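Local coordinates for putative rRNA methyltransferase (Sorangium cellulosum, PDB 4RWZ), which probably methylates 16S rRNA of the small ribosomal subunit at an adenine N1 position, conferring resistance to aminoglycoside antibiotics, at residues L21-V31 with L94-N104. Residues are numbered along the deposited sequence; the frame is centred on the assembly and turned at random.
Sequences LAGHARVLIDV and LAGLAHTLTLN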
ATOM      1  N   LEU A  21      13.901  -5.199  -9.933  1.00 38.58           N
ATOM      2  CA  LEU A  21      12.841  -4.581 -10.710  1.00 36.50           C
ATOM      3  C   LEU A  21      13.055  -4.763 -12.190  1.00 41.17           C
ATOM      4  O   LEU A  21      12.092  -4.925 -12.947  1.00 42.92           O
ATOM      5  CB  LEU A  21      12.778  -3.078 -10.414  1.00 38.47           C
ATOM      6  CG  LEU A  21      12.153  -2.733  -9.061  1.00 36.50           C
ATOM      7  CD1 LEU A  21      12.215  -1.241  -8.746  1.00 36.75           C
ATOM      8  CD2 LEU A  21      10.717  -3.211  -9.019  1.00 34.01           C
ATOM      9  N   ALA A  22      14.318  -4.716 -12.598  1.00 46.20           N
ATOM     10  CA  ALA A  22      14.674  -4.784 -14.006  1.00 50.36           C
ATOM     11  C   ALA A  22      13.985  -5.970 -14.650  1.00 49.57           C
ATOM     12  O   ALA A  22      14.026  -7.082 -14.117  1.00 48.58           O
ATOM     13  CB  ALA A  22      16.181  -4.890 -14.164  1.00 53.39           C
ATOM     14  N   GLY A  23      13.304  -5.727 -15.767  1.00 49.43           N
ATOM     15  CA  GLY A  23      12.637  -6.809 -16.472  1.00 50.52           C
ATOM     16  C   GLY A  23      11.135  -6.794 -16.292  1.00 48.59           C
ATOM     17  O   GLY A  23      10.400  -7.311 -17.130  1.00 49.25           O
ATOM     18  N   HIS A  24      10.677  -6.210 -15.184  1.00 40.03           N
ATOM     19  CA  HIS A  24       9.249  -6.124 -14.912  1.00 34.44           C
ATOM     20  C   HIS A  24       8.644  -4.831 -15.445  1.00 37.04           C
ATOM     21  O   HIS A  24       9.187  -3.747 -15.248  1.00 43.36           O
ATOM     22  CB  HIS A  24       9.000  -6.233 -13.408  1.00 32.72           C
ATOM     23  CG  HIS A  24       9.519  -7.493 -12.812  1.00 33.44           C
ATOM     24  ND1 HIS A  24      10.792  -7.611 -12.297  1.00 33.32           N
ATOM     25  CD2 HIS A  24       8.931  -8.702 -12.642  1.00 34.41           C
ATOM     26  CE1 HIS A  24      10.975  -8.844 -11.861  1.00 39.29           C
ATOM     27  NE2 HIS A  24       9.855  -9.524 -12.042  1.00 33.85           N
ATOM     28  N   ALA A  25       7.492  -4.957 -16.088  1.00 34.47           N
ATOM     29  CA  ALA A  25       6.835  -3.825 -16.713  1.00 40.54           C
ATOM     30  C   ALA A  25       6.091  -2.929 -15.713  1.00 39.60           C
ATOM     31  O   ALA A  25       5.915  -1.739 -15.957  1.00 38.22           O
ATOM     32  CB  ALA A  25       5.878  -4.318 -17.777  1.00 37.50           C
ATOM     33  N   ARG A  26       5.622  -3.510 -14.609  1.00 32.42           N
ATOM     34  CA  ARG A  26       4.809  -2.770 -13.637  1.00 28.78           C
ATOM     35  C   ARG A  26       5.238  -3.082 -12.225  1.00 30.45           C
ATOM     36  O   ARG A  26       5.880  -4.112 -11.975  1.00 25.04           O
ATOM     37  CB  ARG A  26       3.324  -3.118 -13.810  1.00 29.10           C
ATOM     38  CG  ARG A  26       2.709  -2.569 -15.131  1.00 39.18           C
ATOM     39  CD  ARG A  26       1.298  -3.076 -15.368  1.00 39.28           C
ATOM     40  NE  ARG A  26       0.310  -2.556 -14.424  1.00 44.37           N
ATOM     41  CZ  ARG A  26      -0.254  -1.350 -14.503  1.00 49.75           C
ATOM     42  NH1 ARG A  26       0.081  -0.522 -15.489  1.00 54.42           N
ATOM     43  NH2 ARG A  26      -1.154  -0.970 -13.600  1.00 47.51           N
ATOM     44  N   VAL A  27       4.864  -2.190 -11.310  1.00 22.72           N
ATOM     45  CA  VAL A  27       5.112  -2.371  -9.889  1.00 21.16           C
ATOM     46  C   VAL A  27       3.838  -2.140  -9.111  1.00 23.64           C
ATOM     47  O   VAL A  27       3.099  -1.171  -9.350  1.00 22.90           O
ATOM     48  CB  VAL A  27       6.170  -1.360  -9.375  1.00 24.49           C
ATOM     49  CG1 VAL A  27       6.394  -1.522  -7.849  1.00 24.82           C
ATOM     50  CG2 VAL A  27       7.476  -1.512 -10.159  1.00 28.07           C
ATOM     51  N   LEU A  28       3.557  -3.057  -8.189  1.00 16.37           N
ATOM     52  CA  LEU A  28       2.435  -2.935  -7.277  1.00 16.97           C
ATOM     53  C   LEU A  28       3.008  -2.858  -5.876  1.00 21.52           C
ATOM     54  O   LEU A  28       3.950  -3.594  -5.557  1.00 21.92           O
ATOM     55  CB  LEU A  28       1.548  -4.192  -7.408  1.00 18.89           C
ATOM     56  CG  LEU A  28       0.587  -4.536  -6.296  1.00 24.71           C
ATOM     57  CD1 LEU A  28      -0.570  -3.533  -6.203  1.00 23.84           C
ATOM     58  CD2 LEU A  28       0.010  -5.976  -6.552  1.00 31.13           C
ATOM     59  N   ILE A  29       2.513  -1.912  -5.068  1.00 15.01           N
ATOM     60  CA  ILE A  29       2.905  -1.880  -3.652  1.00 15.05           C
ATOM     61  C   ILE A  29       1.656  -1.971  -2.832  1.00 19.19           C
ATOM     62  O   ILE A  29       0.700  -1.207  -3.031  1.00 19.61           O
ATOM     63  CB  ILE A  29       3.697  -0.609  -3.311  1.00 16.43           C
ATOM     64  CG1 ILE A  29       4.959  -0.567  -4.222  1.00 17.31           C
ATOM     65  CG2 ILE A  29       4.012  -0.574  -1.763  1.00 18.65           C
ATOM     66  CD1 ILE A  29       5.833   0.741  -3.995  1.00 18.66           C
ATOM     67  N   ASP A  30       1.642  -2.899  -1.878  1.00 15.39           N
ATOM     68  CA  ASP A  30       0.469  -3.093  -1.029  1.00 15.06           C
ATOM     69  C   ASP A  30       0.849  -2.663   0.380  1.00 20.08           C
ATOM     70  O   ASP A  30       1.664  -3.312   0.990  1.00 18.18           O
ATOM     71  CB  ASP A  30       0.096  -4.598  -1.032  1.00 16.42           C
ATOM     72  CG  ASP A  30      -1.163  -4.913  -0.183  1.00 19.11           C
ATOM     73  OD1 ASP A  30      -2.144  -4.117  -0.253  1.00 20.78           O
ATOM     74  OD2 ASP A  30      -1.233  -5.999   0.529  1.00 19.46           O
ATOM     75  N   VAL A  31       0.261  -1.579   0.897  1.00 13.71           N
ATOM     76  CA  VAL A  31       0.688  -1.040   2.208  1.00 14.03           C
ATOM     77  C   VAL A  31      -0.204  -1.606   3.285  1.00 14.83           C
ATOM     78  O   VAL A  31      -1.441  -1.633   3.115  1.00 18.45           O
ATOM     79  CB  VAL A  31       0.590   0.509   2.153  1.00 20.38           C
ATOM     80  CG1 VAL A  31       0.802   1.122   3.520  1.00 19.65           C
ATOM     81  CG2 VAL A  31       1.624   0.980   1.210  1.00 23.36           C
ATOM     82  N   LEU A  94      11.524   3.087  -2.087  1.00 23.66           N
ATOM     83  CA  LEU A  94      10.265   2.791  -2.815  1.00 21.26           C
ATOM     84  C   LEU A  94       9.699   4.038  -3.462  1.00 27.23           C
ATOM     85  O   LEU A  94       8.708   3.976  -4.194  1.00 24.40           O
ATOM     86  CB  LEU A  94       9.213   2.199  -1.882  1.00 21.13           C
ATOM     87  CG  LEU A  94       9.583   0.897  -1.197  1.00 24.98           C
ATOM     88  CD1 LEU A  94       8.427   0.496  -0.286  1.00 24.29           C
ATOM     89  CD2 LEU A  94       9.851  -0.176  -2.252  1.00 25.29           C
ATOM     90  N   ALA A  95      10.332   5.176  -3.250  1.00 23.80           N
ATOM     91  CA  ALA A  95       9.767   6.418  -3.800  1.00 23.17           C
ATOM     92  C   ALA A  95       9.558   6.417  -5.284  1.00 29.49           C
ATOM     93  O   ALA A  95      10.448   6.018  -6.029  1.00 30.29           O
ATOM     94  CB  ALA A  95      10.638   7.645  -3.384  1.00 27.18           C
ATOM     95  N   GLY A  96       8.365   6.862  -5.714  1.00 24.59           N
ATOM     96  CA  GLY A  96       8.059   7.017  -7.116  1.00 25.00           C
ATOM     97  C   GLY A  96       7.976   5.727  -7.910  1.00 30.32           C
ATOM     98  O   GLY A  96       7.948   5.793  -9.123  1.00 28.05           O
ATOM     99  N   LEU A  97       7.894   4.563  -7.266  1.00 29.38           N
ATOM    100  CA  LEU A  97       7.905   3.320  -8.037  1.00 26.27           C
ATOM    101  C   LEU A  97       6.556   2.758  -8.476  1.00 29.14           C
ATOM    102  O   LEU A  97       6.496   2.081  -9.516  1.00 28.02           O
ATOM    103  CB  LEU A  97       8.603   2.186  -7.264  1.00 29.99           C
ATOM    104  CG  LEU A  97      10.095   2.282  -6.982  1.00 32.12           C
ATOM    105  CD1 LEU A  97      10.492   0.953  -6.297  1.00 36.98           C
ATOM    106  CD2 LEU A  97      10.901   2.525  -8.246  1.00 34.22           C
ATOM    107  N   ALA A  98       5.487   2.960  -7.692  1.00 24.35           N
ATOM    108  CA  ALA A  98       4.281   2.113  -7.897  1.00 26.06           C
ATOM    109  C   ALA A  98       3.440   2.574  -9.065  1.00 24.09           C
ATOM    110  O   ALA A  98       3.114   3.749  -9.154  1.00 22.73           O
ATOM    111  CB  ALA A  98       3.388   2.045  -6.606  1.00 19.01           C
ATOM    112  N   HIS A  99       3.086   1.646  -9.958  1.00 22.32           N
ATOM    113  CA  HIS A  99       1.995   1.894 -10.914  1.00 24.24           C
ATOM    114  C   HIS A  99       0.667   1.754 -10.197  1.00 22.54           C
ATOM    115  O   HIS A  99      -0.297   2.426 -10.549  1.00 22.62           O
ATOM    116  CB  HIS A  99       2.010   0.864 -12.053  1.00 25.20           C
ATOM    117  CG  HIS A  99       3.180   1.003 -12.954  1.00 28.39           C
ATOM    118  ND1 HIS A  99       4.419   0.479 -12.658  1.00 27.71           N
ATOM    119  CD2 HIS A  99       3.304   1.622 -14.157  1.00 30.31           C
ATOM    120  CE1 HIS A  99       5.255   0.761 -13.642  1.00 32.26           C
ATOM    121  NE2 HIS A  99       4.607   1.462 -14.554  1.00 29.15           N
ATOM    122  N   THR A 100       0.634   0.885  -9.173  1.00 21.70           N
ATOM    123  CA  THR A 100      -0.570   0.656  -8.358  1.00 18.87           C
ATOM    124  C   THR A 100      -0.192   0.551  -6.893  1.00 18.50           C
ATOM    125  O   THR A 100       0.709  -0.242  -6.553  1.00 18.98           O
ATOM    126  CB  THR A 100      -1.261  -0.673  -8.766  1.00 25.74           C
ATOM    127  OG1 THR A 100      -1.432  -0.691 -10.198  1.00 25.13           O
ATOM    128  CG2 THR A 100      -2.616  -0.812  -8.057  1.00 24.63           C
ATOM    129  N   LEU A 101      -0.873   1.312  -6.024  1.00 18.30           N
ATOM    130  CA  LEU A 101      -0.633   1.223  -4.578  1.00 18.00           C
ATOM    131  C   LEU A 101      -1.954   0.810  -3.964  1.00 23.08           C
ATOM    132  O   LEU A 101      -2.940   1.528  -4.103  1.00 21.45           O
ATOM    133  CB  LEU A 101      -0.264   2.598  -4.037  1.00 18.35           C
ATOM    134  CG  LEU A 101      -0.125   2.762  -2.516  1.00 22.77           C
ATOM    135  CD1 LEU A 101       1.006   1.971  -2.099  1.00 28.70           C
ATOM    136  CD2 LEU A 101       0.125   4.301  -2.282  1.00 32.21           C
ATOM    137  N   THR A 102      -1.985  -0.324  -3.275  1.00 21.05           N
ATOM    138  CA  THR A 102      -3.234  -0.820  -2.706  1.00 18.11           C
ATOM    139  C   THR A 102      -3.264  -0.702  -1.170  1.00 16.75           C
ATOM    140  O   THR A 102      -2.232  -0.854  -0.485  1.00 18.42           O
ATOM    141  CB  THR A 102      -3.511  -2.293  -3.112  1.00 18.45           C
ATOM    142  OG1 THR A 102      -2.383  -3.108  -2.717  1.00 18.03           O
ATOM    143  CG2 THR A 102      -3.747  -2.389  -4.657  1.00 18.62           C
ATOM    144  N   LEU A 103      -4.442  -0.341  -0.638  1.00 16.89           N
ATOM    145  CA  LEU A 103      -4.674  -0.390   0.835  1.00 16.57           C
ATOM    146  C   LEU A 103      -5.933  -1.203   0.997  1.00 16.31           C
ATOM    147  O   LEU A 103      -7.035  -0.710   0.735  1.00 19.83           O
ATOM    148  CB  LEU A 103      -4.897   1.000   1.417  1.00 22.54           C
ATOM    149  CG  LEU A 103      -3.577   1.797   1.419  1.00 31.61           C
ATOM    150  CD1 LEU A 103      -3.628   2.628   0.249  1.00 32.06           C
ATOM    151  CD2 LEU A 103      -3.293   2.619   2.642  1.00 36.38           C
ATOM    152  N   ASN A 104      -5.771  -2.451   1.408  1.00 15.91           N
ATOM    153  CA  ASN A 104      -6.898  -3.392   1.532  1.00 19.97           C
ATOM    154  C   ASN A 104      -7.303  -3.505   2.978  1.00 19.33           C
ATOM    155  O   ASN A 104      -6.565  -4.082   3.764  1.00 22.02           O
ATOM    156  CB  ASN A 104      -6.463  -4.778   1.069  1.00 17.42           C
ATOM    157  CG  ASN A 104      -6.232  -4.828  -0.413  1.00 26.88           C
ATOM    158  OD1 ASN A 104      -7.063  -4.346  -1.157  1.00 25.54           O
ATOM    159  ND2 ASN A 104      -5.098  -5.376  -0.851  1.00 22.72           N
TER
HETATM  160  O   HOH W   1      -3.228  -3.493   2.068  1.00 18.78           O
HETATM  161  O   HOH W   2      -3.498  -6.851   1.500  1.00 19.82           O
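Strands 26-31 and 100-104 run parallel, 24° apart and 4.7 Å at closest approach, with Ile29 N hydrogen-bonded to Thr100 O, Thr102 N to Ile29 O, and Val31 N to Thr102 O. The chain turns a corner at His99, and Val27 O accepts from His99 N and, at 3.2 Å, from Thr100 N. Just ahead of the regular ladder Val27 N donates to the ring nitrogen His99 ND1 over 3.0 Å, from 30° out of the ring plane. Arg26 lies across that ring, its CG 4.2 Å from the ring centroid as a CH-pi contact, while its chain bends at chi3 (68°) to bring the guanidinium over His99 CB. These are the central strands of a Rossmann-like methyltransferase sheet, flanked by strands 49-55 and 133-139. On one face Ile29 sets CD1 against Ala98 CB (3.8 Å), and Leu101 CD1 touches both Ile29 CB and Val31 CG2, 3.5 Å from the latter. On the other, Leu28 CD1 meets Thr102 CG2 at 3.7 Å. Beside it Thr102 OG1 donates to Asp30 OD1 (2.7 Å) from above the carboxylate plane, while Thr33 OG1 hydrogen-bonds Asp30 OD2. One water links Asp30 OD1 to Asn104 N; a second bridges Asp30 OD2 and Asn104 ND2.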